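Local coordinates for protein CaaX farnesyltransferase beta subunit Ram1 (Aspergillus fumigatus, PDB 4L9P) that probably catalyses, as the peptide-binding beta subunit of a zinc-dependent heterodimer, transfer of a farnesyl group from farnesyl diphosphate to the cysteine of C-terminal CaaX sequences, at residues T407-L411 with S412-C416; S95-V98 with N99-P103; E329-V332 with P333-N337; P289-L292 with S293-Q296; E174-I177 with S178-A182. All coordinates share one frame; numbering follows the deposited sequence. Where two conformers were deposited one is given.

All five contacts are local, each within one helix or at a helix end. Contacts 1 and 2 touch: helices 403-413 and 89-105 pack with Tyr409 CE1 3.9 Å from Cys101 SG. Contact 1 is the nearer to the metal, the Tyr409 side chain lying about 8 Å from the zinc ion; in contact 2 the Thr97 side chain is about 12 Å from it and about 10 Å from the bound farnesyl diphosphate analogue. Contacts 3 and 4 also touch, Asn337 N lying 2.8 Å from Gln296 OE1 in a probable hydrogen bond. Both meet the alpha subunit, as does contact 5, whose centre is about 39 Å from that of contact 3.

Contact 1. Residues T407-L411 with S412-C416; sequences TRYIL and SCCQC
This is the C-terminal end of helix 403-413 in the alpha-alpha toroid, where Tyr409 meets Cys413 and Cys414 in two sulfur-aromatic contacts. Cys414 SG is the closer sulfur. It sits 3.8 Å from the centroid of the Tyr409 ring, placed obliquely at 33° off the ring normal, and approaches the CE2 side. Cys413 SG is farther, 5.1 Å from the Tyr409 ring centroid, and its CB is 3.8 Å from Tyr409 CD1. Tyr409 CG is anti to its own backbone N (chi1 -172°), which carries the ring along the helix toward both cysteines. The phenol oxygen is held by the backbone O of Asp423, and the Tyr409 side chain is about 6 Å from that of the zinc ligand Asp365. On another side of the helix, a water joins Arg408 NH1 and Ser412 OG, at 2.9 Å from Ser412 OG; Arg408 also forms a salt bridge with Glu404. Past the last turn, the Gln415 side chain runs back beside Leu411. Its OE1 is taken by His129 and Gln125. Its NE2 donates to Leu411 O at 2.9 Å, almost straight at 174°, in the carbonyl plane and on a lone pair.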
# COMPACT_ATOMS: atom_id res chain seq x y z
N THR B 407 8.56 17.33 -3.15
CA THR B 407 9.98 17.55 -3.01
C THR B 407 10.31 18.35 -1.74
O THR B 407 11.27 18.02 -1.01
CB THR B 407 10.51 18.31 -4.22
OG1 THR B 407 10.28 17.50 -5.38
CG2 THR B 407 12.02 18.49 -4.10
N ARG B 408 9.51 19.37 -1.46
CA ARG B 408 9.67 20.10 -0.20
C ARG B 408 9.50 19.18 0.99
O ARG B 408 10.25 19.24 1.96
CB ARG B 408 8.70 21.27 -0.08
CG ARG B 408 9.00 22.37 -1.13
CD ARG B 408 8.05 23.59 -0.86
NE ARG B 408 8.37 24.66 -1.85
CZ ARG B 408 9.40 25.49 -1.75
NH1 ARG B 408 10.18 25.48 -0.66
NH2 ARG B 408 9.63 26.33 -2.77
N TYR B 409 8.43 18.33 0.99
CA TYR B 409 8.26 17.50 2.14
C TYR B 409 9.43 16.56 2.34
O TYR B 409 9.94 16.43 3.44
CB TYR B 409 6.98 16.67 1.94
CG TYR B 409 6.61 15.87 3.21
CD1 TYR B 409 6.36 16.54 4.44
CD2 TYR B 409 6.72 14.46 3.21
CE1 TYR B 409 6.14 15.83 5.60
CE2 TYR B 409 6.44 13.71 4.37
CZ TYR B 409 6.24 14.41 5.56
OH TYR B 409 6.05 13.72 6.74
N ILE B 410 9.92 15.93 1.28
CA ILE B 410 11.04 15.00 1.47
C ILE B 410 12.31 15.72 1.90
O ILE B 410 12.93 15.33 2.91
CB ILE B 410 11.29 14.25 0.14
CG1 ILE B 410 10.08 13.33 -0.22
CG2 ILE B 410 12.61 13.42 0.22
CD1 ILE B 410 10.13 12.82 -1.64
N LEU B 411 12.70 16.77 1.17
CA LEU B 411 14.00 17.39 1.47
C LEU B 411 13.96 18.29 2.69
O LEU B 411 14.99 18.33 3.45
CB LEU B 411 14.52 18.17 0.25
CG LEU B 411 14.87 17.27 -0.93
CD1 LEU B 411 15.32 18.17 -2.17
CD2 LEU B 411 15.99 16.26 -0.57
N SER B 412 12.87 19.04 2.89
CA SER B 412 12.80 19.96 4.05
C SER B 412 12.40 19.26 5.32
O SER B 412 12.86 19.65 6.42
CB SER B 412 11.84 21.13 3.81
OG SER B 412 12.24 21.93 2.70
N CYS B 413 11.55 18.18 5.23
CA CYS B 413 10.94 17.63 6.43
C CYS B 413 11.36 16.22 6.76
O CYS B 413 11.23 15.81 7.94
CB CYS B 413 9.41 17.63 6.34
SG CYS B 413 8.70 19.28 6.21
N CYS B 414 11.85 15.44 5.79
CA CYS B 414 12.06 13.99 6.06
C CYS B 414 13.52 13.62 6.19
O CYS B 414 13.83 12.44 6.35
CB CYS B 414 11.43 13.13 4.97
SG CYS B 414 9.61 13.22 4.98
N GLN B 415 14.45 14.58 6.13
CA GLN B 415 15.85 14.22 6.33
C GLN B 415 16.28 14.33 7.79
O GLN B 415 16.06 15.35 8.45
CB GLN B 415 16.77 15.14 5.52
CG GLN B 415 16.46 15.09 4.00
CD GLN B 415 17.61 15.74 3.23
OE1 GLN B 415 18.61 15.05 2.95
NE2 GLN B 415 17.45 16.99 2.88
N CYS B 416 16.92 13.29 8.29
CA CYS B 416 17.45 13.31 9.67
C CYS B 416 18.89 13.77 9.66
O CYS B 416 19.72 13.28 8.90
CB CYS B 416 17.38 11.91 10.27
SG CYS B 416 15.71 11.34 10.22
O HOH W 1 10.28 23.87 1.70
O HOH W 2 16.10 19.27 5.88

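Contact 2. Residues S95-V98 with N99-P103; sequences SETV and NKCLP
Val98 and Leu102 meet one turn apart on helix 89-105, where the backbone bond from Leu102 N to Val98 O is 3.0 Å long. The same i to i+4 pattern links Asn99 to Ser95, Lys100 to Glu96 and Cys101 to Thr97. Pro103 N has no bond to the preceding turn, and the helix is kinked there. The Val98 and Leu102 side chains lie alongside each other and point the same way. With chi1 of Val98 at 166°, its CG1 methyl stands opposite the amide nitrogen and turns toward the next turn, 3.7 Å from Leu102 CD1. Leu102 CG also rests 3.4 Å from Val98 O. On the exposed side, the extended Lys100 chain has its CG 3.4 Å from Glu96 O. Its NZ stays 5.3 Å from Glu96 OE1, so any attraction between these opposite charges is probably modest. The Thr97 hydroxyl bonds back to Leu93 O, and Cys101 SG lies 3.4 Å from Thr97 O. The arrangement is that of an amphipathic helix: Cys101 faces helix 403-413, Val98 packs on Pro352 and Glu353 of a loop, and Glu96, Asn99 and Lys100 are exposed.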
# COMPACT_ATOMS: atom_id res chain seq x y z
N SER B 95 -3.08 18.92 13.22
CA SER B 95 -2.52 20.20 13.65
C SER B 95 -1.13 20.05 14.21
O SER B 95 -0.24 20.85 13.89
CB SER B 95 -3.44 20.81 14.69
OG SER B 95 -4.54 21.36 14.00
N GLU B 96 -0.90 19.02 15.01
CA GLU B 96 0.44 18.77 15.53
C GLU B 96 1.43 18.51 14.41
O GLU B 96 2.56 18.96 14.45
CB GLU B 96 0.44 17.59 16.48
CG GLU B 96 -0.29 17.88 17.80
CD GLU B 96 -0.37 16.65 18.70
OE1 GLU B 96 0.19 15.60 18.36
OE2 GLU B 96 -1.02 16.78 19.79
N THR B 97 1.00 17.78 13.39
CA THR B 97 1.89 17.45 12.30
C THR B 97 2.22 18.71 11.51
O THR B 97 3.39 18.95 11.15
CB THR B 97 1.21 16.38 11.38
OG1 THR B 97 0.95 15.20 12.15
CG2 THR B 97 2.14 15.98 10.20
N VAL B 98 1.22 19.50 11.19
CA VAL B 98 1.49 20.78 10.51
C VAL B 98 2.45 21.64 11.29
O VAL B 98 3.39 22.22 10.72
CB VAL B 98 0.16 21.53 10.20
CG1 VAL B 98 0.45 23.01 9.83
CG2 VAL B 98 -0.63 20.83 9.09
N ASN B 99 2.26 21.72 12.59
CA ASN B 99 3.13 22.60 13.38
C ASN B 99 4.53 22.09 13.49
O ASN B 99 5.48 22.93 13.55
CB ASN B 99 2.53 22.80 14.75
CG ASN B 99 1.25 23.62 14.69
OD1 ASN B 99 1.00 24.28 13.68
ND2 ASN B 99 0.40 23.50 15.70
N LYS B 100 4.76 20.80 13.48
CA LYS B 100 6.12 20.26 13.39
C LYS B 100 6.77 20.50 12.01
O LYS B 100 7.99 20.74 11.91
CB LYS B 100 6.15 18.77 13.69
CG LYS B 100 5.89 18.42 15.16
CD LYS B 100 5.88 16.91 15.35
CE LYS B 100 5.42 16.60 16.79
NZ LYS B 100 5.32 15.17 17.16
N CYS B 101 5.96 20.46 10.96
CA CYS B 101 6.54 20.62 9.63
C CYS B 101 6.83 22.06 9.30
O CYS B 101 7.80 22.31 8.59
CB CYS B 101 5.55 20.07 8.59
SG CYS B 101 5.46 18.29 8.52
N LEU B 102 6.09 23.03 9.82
CA LEU B 102 6.23 24.44 9.35
C LEU B 102 7.63 25.02 9.49
O LEU B 102 8.12 25.59 8.54
CB LEU B 102 5.13 25.36 9.94
CG LEU B 102 3.78 25.21 9.23
CD1 LEU B 102 2.72 25.88 10.05
CD2 LEU B 102 3.85 25.83 7.81
N PRO B 103 8.30 24.84 10.64
CA PRO B 103 9.65 25.46 10.71
C PRO B 103 10.60 24.81 9.73
O PRO B 103 11.56 25.43 9.24
CB PRO B 103 10.13 25.20 12.13
CG PRO B 103 9.07 24.36 12.75
CD PRO B 103 7.82 24.37 11.95

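Contact 3. Residues E329-V332 with P333-N337; sequences EVVV and PRYMN
Val331 and Tyr335 pack one turn apart on the short helix 328-335. In the conformer given, a chi1 of -175° points the CG1 methyl of Val331 at the ring, 3.7 Å from Tyr335 CD2. The two side chains cross at a slant. Val331 O lies at the ring edge, near its plane, 3.3 Å from Tyr335 CD2, and also accepts Tyr335 N at 3.1 Å. The tightly packed side is that of Val331, Val332 and Met336, which are all buried. Here Val332 O accepts Met336 N at 2.9 Å and closes the last turn. The nitrogen of Pro333 has no hydrogen to give, so the helix is kinked there. Pro333 CG instead rests 3.4 Å from Glu329 O. The next bond, from Arg334 N to Val330 O, is weak.

The outer side is looser. Val330 and Arg334 are exposed, and the extended Arg334 chain runs outward. It passes alongside the Tyr335 ring: Tyr335 OH lies 3.2 Å above the guanidinium plane, over its centre. Arg334 CG in turn lies above one face of the Tyr335 ring, toward its rim.

Val331, Val332 and Met336 pack on helix 312-323, while Val332 and Pro333 touch Ile338 of helix 338-346. Ser227 and Lys230 of the alpha subunit bond to the backbone oxygens of Pro333 and Tyr335, so this helix end lies at the subunit interface.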
# COMPACT_ATOMS: atom_id res chain seq x y z
N GLU B 329 -3.20 1.89 -20.51
CA GLU B 329 -4.41 2.54 -21.03
C GLU B 329 -5.49 1.52 -21.44
O GLU B 329 -6.62 1.90 -21.74
CB GLU B 329 -4.03 3.42 -22.26
CG GLU B 329 -3.53 2.61 -23.47
CD GLU B 329 -2.02 2.30 -23.52
OE1 GLU B 329 -1.34 2.26 -22.46
OE2 GLU B 329 -1.50 2.05 -24.67
N VAL B 330 -5.12 0.23 -21.44
CA VAL B 330 -6.13 -0.82 -21.65
C VAL B 330 -6.59 -1.34 -20.31
O VAL B 330 -7.80 -1.34 -20.01
CB VAL B 330 -5.56 -1.98 -22.51
CG1 VAL B 330 -6.55 -3.16 -22.61
CG2 VAL B 330 -5.20 -1.43 -23.92
N VAL B 331 -5.65 -1.74 -19.47
CA VAL B 331 -6.04 -2.51 -18.31
C VAL B 331 -6.61 -1.60 -17.21
O VAL B 331 -7.63 -1.92 -16.64
CB VAL B 331 -4.83 -3.35 -17.78
CG1 VAL B 331 -5.27 -4.23 -16.65
CG2 VAL B 331 -4.21 -4.18 -18.91
N VAL B 332 -6.01 -0.44 -16.95
CA VAL B 332 -6.43 0.35 -15.79
C VAL B 332 -7.87 0.88 -15.97
O VAL B 332 -8.69 0.72 -15.09
CB VAL B 332 -5.43 1.46 -15.46
CG1 VAL B 332 -5.96 2.33 -14.29
CG2 VAL B 332 -4.10 0.83 -15.08
N PRO B 333 -8.26 1.43 -17.16
CA PRO B 333 -9.65 1.92 -17.28
C PRO B 333 -10.66 0.79 -17.38
O PRO B 333 -11.82 1.00 -17.05
CB PRO B 333 -9.64 2.73 -18.57
CG PRO B 333 -8.18 3.03 -18.88
CD PRO B 333 -7.42 1.85 -18.30
N ARG B 334 -10.22 -0.40 -17.79
CA ARG B 334 -11.16 -1.49 -17.89
C ARG B 334 -11.53 -1.96 -16.49
O ARG B 334 -12.72 -2.26 -16.23
CB ARG B 334 -10.54 -2.64 -18.64
CG ARG B 334 -11.48 -3.87 -18.65
CD ARG B 334 -11.09 -4.94 -19.65
NE ARG B 334 -12.02 -6.08 -19.53
CZ ARG B 334 -11.88 -7.23 -20.17
NH1 ARG B 334 -10.85 -7.39 -20.99
NH2 ARG B 334 -12.76 -8.23 -19.99
N TYR B 335 -10.56 -2.04 -15.56
CA TYR B 335 -10.81 -2.69 -14.26
C TYR B 335 -11.00 -1.68 -13.12
O TYR B 335 -11.47 -2.08 -12.05
CB TYR B 335 -9.69 -3.71 -13.94
CG TYR B 335 -9.74 -4.87 -14.91
CD1 TYR B 335 -10.73 -5.86 -14.80
CD2 TYR B 335 -8.85 -4.94 -15.99
CE1 TYR B 335 -10.81 -6.89 -15.75
CE2 TYR B 335 -8.89 -5.97 -16.94
CZ TYR B 335 -9.88 -6.93 -16.79
OH TYR B 335 -9.96 -7.95 -17.71
N MET B 336 -10.63 -0.42 -13.31
CA MET B 336 -10.85 0.59 -12.30
C MET B 336 -11.68 1.71 -12.87
O MET B 336 -11.56 2.05 -14.06
CB MET B 336 -9.49 1.20 -11.84
CG MET B 336 -8.59 0.13 -11.21
SD MET B 336 -9.32 -0.35 -9.56
CE MET B 336 -8.33 -1.80 -9.24
N ASN B 337 -12.51 2.30 -12.01
CA ASN B 337 -13.22 3.53 -12.35
C ASN B 337 -12.20 4.68 -12.19
O ASN B 337 -11.91 5.09 -11.06
CB ASN B 337 -14.43 3.73 -11.43
CG ASN B 337 -15.24 4.94 -11.84
OD1 ASN B 337 -14.83 5.66 -12.71
ND2 ASN B 337 -16.40 5.15 -11.22

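Contact 4. Residues P289-L292 with S293-Q296; sequences PEYL and SRCQ
Tyr291 meets Cys295 and Arg294 from different directions at the end of helix 288-293, where a type I beta turn from Ser293 to Gln296 leads out of the helix in the alpha-alpha toroid. Cys295 SG lies over one face of the Tyr291 ring, 4.4 Å from its centroid and 20° off the normal. This is a sulfur-aromatic contact, displaced toward the CZ rim. Arg294 comes to the ring edge instead. Its NH2 lies in the ring plane, 3.8 Å from Tyr291 CD1, and the guanidinium is turned 74° against the ring. A bend at chi3 (-51°) folds the arginine back along the helix. Tyr291 CA, 3.6 Å from Arg294 NH2, and Glu290 O both lie over a face of the guanidinium. The NH2 end is held by Asp238 O, while NE makes a weak bond to Asp217 O of the alpha subunit. Val251 of helix 251-263 packs on Tyr291, Leu292 and Cys295. Lys230 of the alpha subunit bonds to both Ser293 OG and Gln296 OE1, tying the turn to the interface. In the backbone, Arg294 N bonds to Glu290 O, but Cys295 N reaches back only three residues, to Leu292 O at 2.9 Å.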
# COMPACT_ATOMS: atom_id res chain seq x y z
N PRO B 289 -7.24 -9.61 -12.60
CA PRO B 289 -7.70 -8.21 -12.67
C PRO B 289 -9.14 -8.05 -12.13
O PRO B 289 -9.46 -6.98 -11.61
CB PRO B 289 -7.59 -7.85 -14.19
CG PRO B 289 -7.71 -9.21 -14.89
CD PRO B 289 -7.03 -10.23 -13.93
N GLU B 290 -9.98 -9.07 -12.30
CA GLU B 290 -11.32 -9.01 -11.70
C GLU B 290 -11.22 -8.91 -10.16
O GLU B 290 -11.97 -8.10 -9.54
CB GLU B 290 -12.12 -10.26 -12.09
CG GLU B 290 -12.34 -10.36 -13.60
CD GLU B 290 -11.29 -11.13 -14.35
OE1 GLU B 290 -10.20 -11.37 -13.83
OE2 GLU B 290 -11.56 -11.53 -15.51
N TYR B 291 -10.32 -9.66 -9.53
CA TYR B 291 -10.10 -9.58 -8.10
C TYR B 291 -9.66 -8.15 -7.76
O TYR B 291 -10.16 -7.53 -6.80
CB TYR B 291 -9.04 -10.59 -7.71
CG TYR B 291 -8.44 -10.35 -6.35
CD1 TYR B 291 -9.10 -10.71 -5.19
CD2 TYR B 291 -7.21 -9.72 -6.23
CE1 TYR B 291 -8.54 -10.51 -3.92
CE2 TYR B 291 -6.63 -9.50 -5.03
CZ TYR B 291 -7.28 -9.83 -3.87
OH TYR B 291 -6.62 -9.66 -2.68
N LEU B 292 -8.72 -7.60 -8.53
CA LEU B 292 -8.26 -6.24 -8.17
C LEU B 292 -9.39 -5.21 -8.35
O LEU B 292 -9.53 -4.29 -7.53
CB LEU B 292 -7.07 -5.86 -9.05
CG LEU B 292 -5.85 -6.78 -8.87
CD1 LEU B 292 -4.73 -6.51 -9.92
CD2 LEU B 292 -5.27 -6.62 -7.43
N SER B 293 -10.25 -5.36 -9.39
CA SER B 293 -11.38 -4.45 -9.54
C SER B 293 -12.29 -4.50 -8.28
O SER B 293 -12.87 -3.47 -7.87
CB SER B 293 -12.19 -4.92 -10.74
OG SER B 293 -13.44 -4.21 -10.80
N ARG B 294 -12.46 -5.71 -7.69
CA ARG B 294 -13.28 -5.86 -6.50
C ARG B 294 -12.63 -5.25 -5.25
O ARG B 294 -13.29 -5.22 -4.18
CB ARG B 294 -13.54 -7.34 -6.27
CG ARG B 294 -14.44 -7.98 -7.38
CD ARG B 294 -15.05 -9.32 -6.98
NE ARG B 294 -14.03 -10.20 -6.48
CZ ARG B 294 -13.35 -11.10 -7.21
NH1 ARG B 294 -13.49 -11.21 -8.51
NH2 ARG B 294 -12.46 -11.88 -6.59
N CYS B 295 -11.38 -4.75 -5.37
CA CYS B 295 -10.72 -4.03 -4.23
C CYS B 295 -10.86 -2.53 -4.37
O CYS B 295 -10.44 -1.81 -3.48
CB CYS B 295 -9.23 -4.41 -4.16
SG CYS B 295 -9.02 -6.16 -3.65
N GLN B 296 -11.40 -2.00 -5.48
CA GLN B 296 -11.69 -0.58 -5.48
C GLN B 296 -12.80 -0.28 -4.44
O GLN B 296 -13.67 -1.14 -4.19
CB GLN B 296 -12.06 -0.12 -6.93
CG GLN B 296 -12.08 1.44 -7.01
CD GLN B 296 -12.20 1.96 -8.43
OE1 GLN B 296 -12.68 1.27 -9.36
NE2 GLN B 296 -11.71 3.18 -8.62

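Contact 5. Residues E174-I177 with S178-A182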
# COMPACT_ATOMS: atom_id res chain seq x y z
N GLU B 174 28.37 -11.33 -3.59
CA GLU B 174 28.63 -12.50 -2.76
C GLU B 174 27.87 -12.52 -1.46
O GLU B 174 27.38 -13.59 -1.03
CB GLU B 174 30.14 -12.65 -2.50
CG GLU B 174 30.87 -13.04 -3.76
CD GLU B 174 32.38 -13.35 -3.54
OE1 GLU B 174 32.89 -13.40 -2.37
OE2 GLU B 174 33.06 -13.52 -4.59
N ARG B 175 27.76 -11.37 -0.80
CA ARG B 175 27.04 -11.34 0.47
C ARG B 175 25.54 -11.51 0.25
O ARG B 175 24.88 -12.08 1.08
CB ARG B 175 27.33 -10.06 1.21
CG ARG B 175 28.80 -9.96 1.57
CD ARG B 175 29.07 -8.72 2.41
NE ARG B 175 28.51 -8.90 3.74
CZ ARG B 175 28.43 -7.93 4.66
NH1 ARG B 175 28.85 -6.69 4.38
NH2 ARG B 175 27.87 -8.19 5.85
N VAL B 176 25.01 -11.00 -0.87
CA VAL B 176 23.59 -11.26 -1.18
C VAL B 176 23.35 -12.78 -1.40
O VAL B 176 22.37 -13.36 -0.90
CB VAL B 176 23.16 -10.45 -2.40
CG1 VAL B 176 21.85 -11.00 -3.02
CG2 VAL B 176 23.00 -8.99 -2.01
N ILE B 177 24.26 -13.40 -2.14
CA ILE B 177 24.16 -14.85 -2.37
C ILE B 177 24.17 -15.63 -1.05
O ILE B 177 23.35 -16.53 -0.85
CB ILE B 177 25.26 -15.35 -3.35
CG1 ILE B 177 25.02 -14.76 -4.74
CG2 ILE B 177 25.28 -16.88 -3.43
CD1 ILE B 177 26.20 -14.86 -5.66
N SER B 178 25.11 -15.30 -0.18
CA SER B 178 25.23 -15.92 1.15
C SER B 178 23.88 -15.78 1.88
O SER B 178 23.34 -16.76 2.41
CB SER B 178 26.30 -15.19 1.94
OG SER B 178 26.41 -15.75 3.23
N THR B 179 23.35 -14.55 1.90
CA THR B 179 22.16 -14.27 2.66
C THR B 179 20.97 -15.05 2.13
O THR B 179 20.22 -15.63 2.90
CB THR B 179 21.80 -12.74 2.57
OG1 THR B 179 22.92 -11.97 3.04
CG2 THR B 179 20.57 -12.41 3.40
N PHE B 180 20.76 -15.06 0.82
CA PHE B 180 19.49 -15.63 0.30
C PHE B 180 19.58 -17.15 0.08
O PHE B 180 18.57 -17.84 0.01
CB PHE B 180 19.02 -14.85 -0.93
CG PHE B 180 18.60 -13.45 -0.57
CD1 PHE B 180 17.76 -13.27 0.51
CD2 PHE B 180 19.07 -12.35 -1.24
CE1 PHE B 180 17.38 -11.99 0.90
CE2 PHE B 180 18.72 -11.11 -0.86
CZ PHE B 180 17.90 -10.89 0.23
N THR B 181 20.79 -17.69 -0.04
CA THR B 181 20.90 -19.14 -0.18
C THR B 181 20.33 -19.83 1.02
O THR B 181 19.62 -20.82 0.92
CB THR B 181 22.39 -19.53 -0.37
OG1 THR B 181 22.78 -19.09 -1.66
CG2 THR B 181 22.55 -21.06 -0.33
N ALA B 182 20.64 -19.28 2.18
CA ALA B 182 20.17 -19.78 3.43
C ALA B 182 18.64 -19.61 3.66
O ALA B 182 18.02 -20.37 4.40
CB ALA B 182 20.95 -19.03 4.53
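Val176 and Phe180 pack one turn apart on helix 173-183 of the alpha-alpha toroid, and threonines on neighbouring positions bond back to the helix backbone. Phe180 can be followed outward. Its CB lies 3.7 Å from Val176 O, the same oxygen that accepts Phe180 N. CG stays close to that oxygen. CG is anti to the carbonyl carbon of Phe180 (chi1 -68°), which leans the ring back over the preceding turn. There CD2 meets Val176 CG1 at 3.6 Å, and CE2 follows at 3.8 Å from the same methyl. The Val176 and Phe180 side chains cross at a slant. Thr179 CG2 lies above one ring face, toward the rim. Farther out the ring packs on Ala206 and Ser209 of helix 200-213 and on Pro152 and Val155 of helix 151-164, so this side of the helix is buried among its neighbours.

Another side faces the alpha subunit. Arg175 donates to Met42 O and Pro43 O of that chain and forms a salt bridge with Glu138 of its own, while Ser178 OG bonds to Ala41 O of the alpha subunit. Thr179 OG1 donates to Arg175 O at 2.8 Å and also bonds to Leu44 N of the alpha subunit. Thr181 repeats the backbone link: its OG1 donates to Ile177 O at 2.7 Å, while Thr181 N reaches the same oxygen from the opposite face of the carbonyl plane.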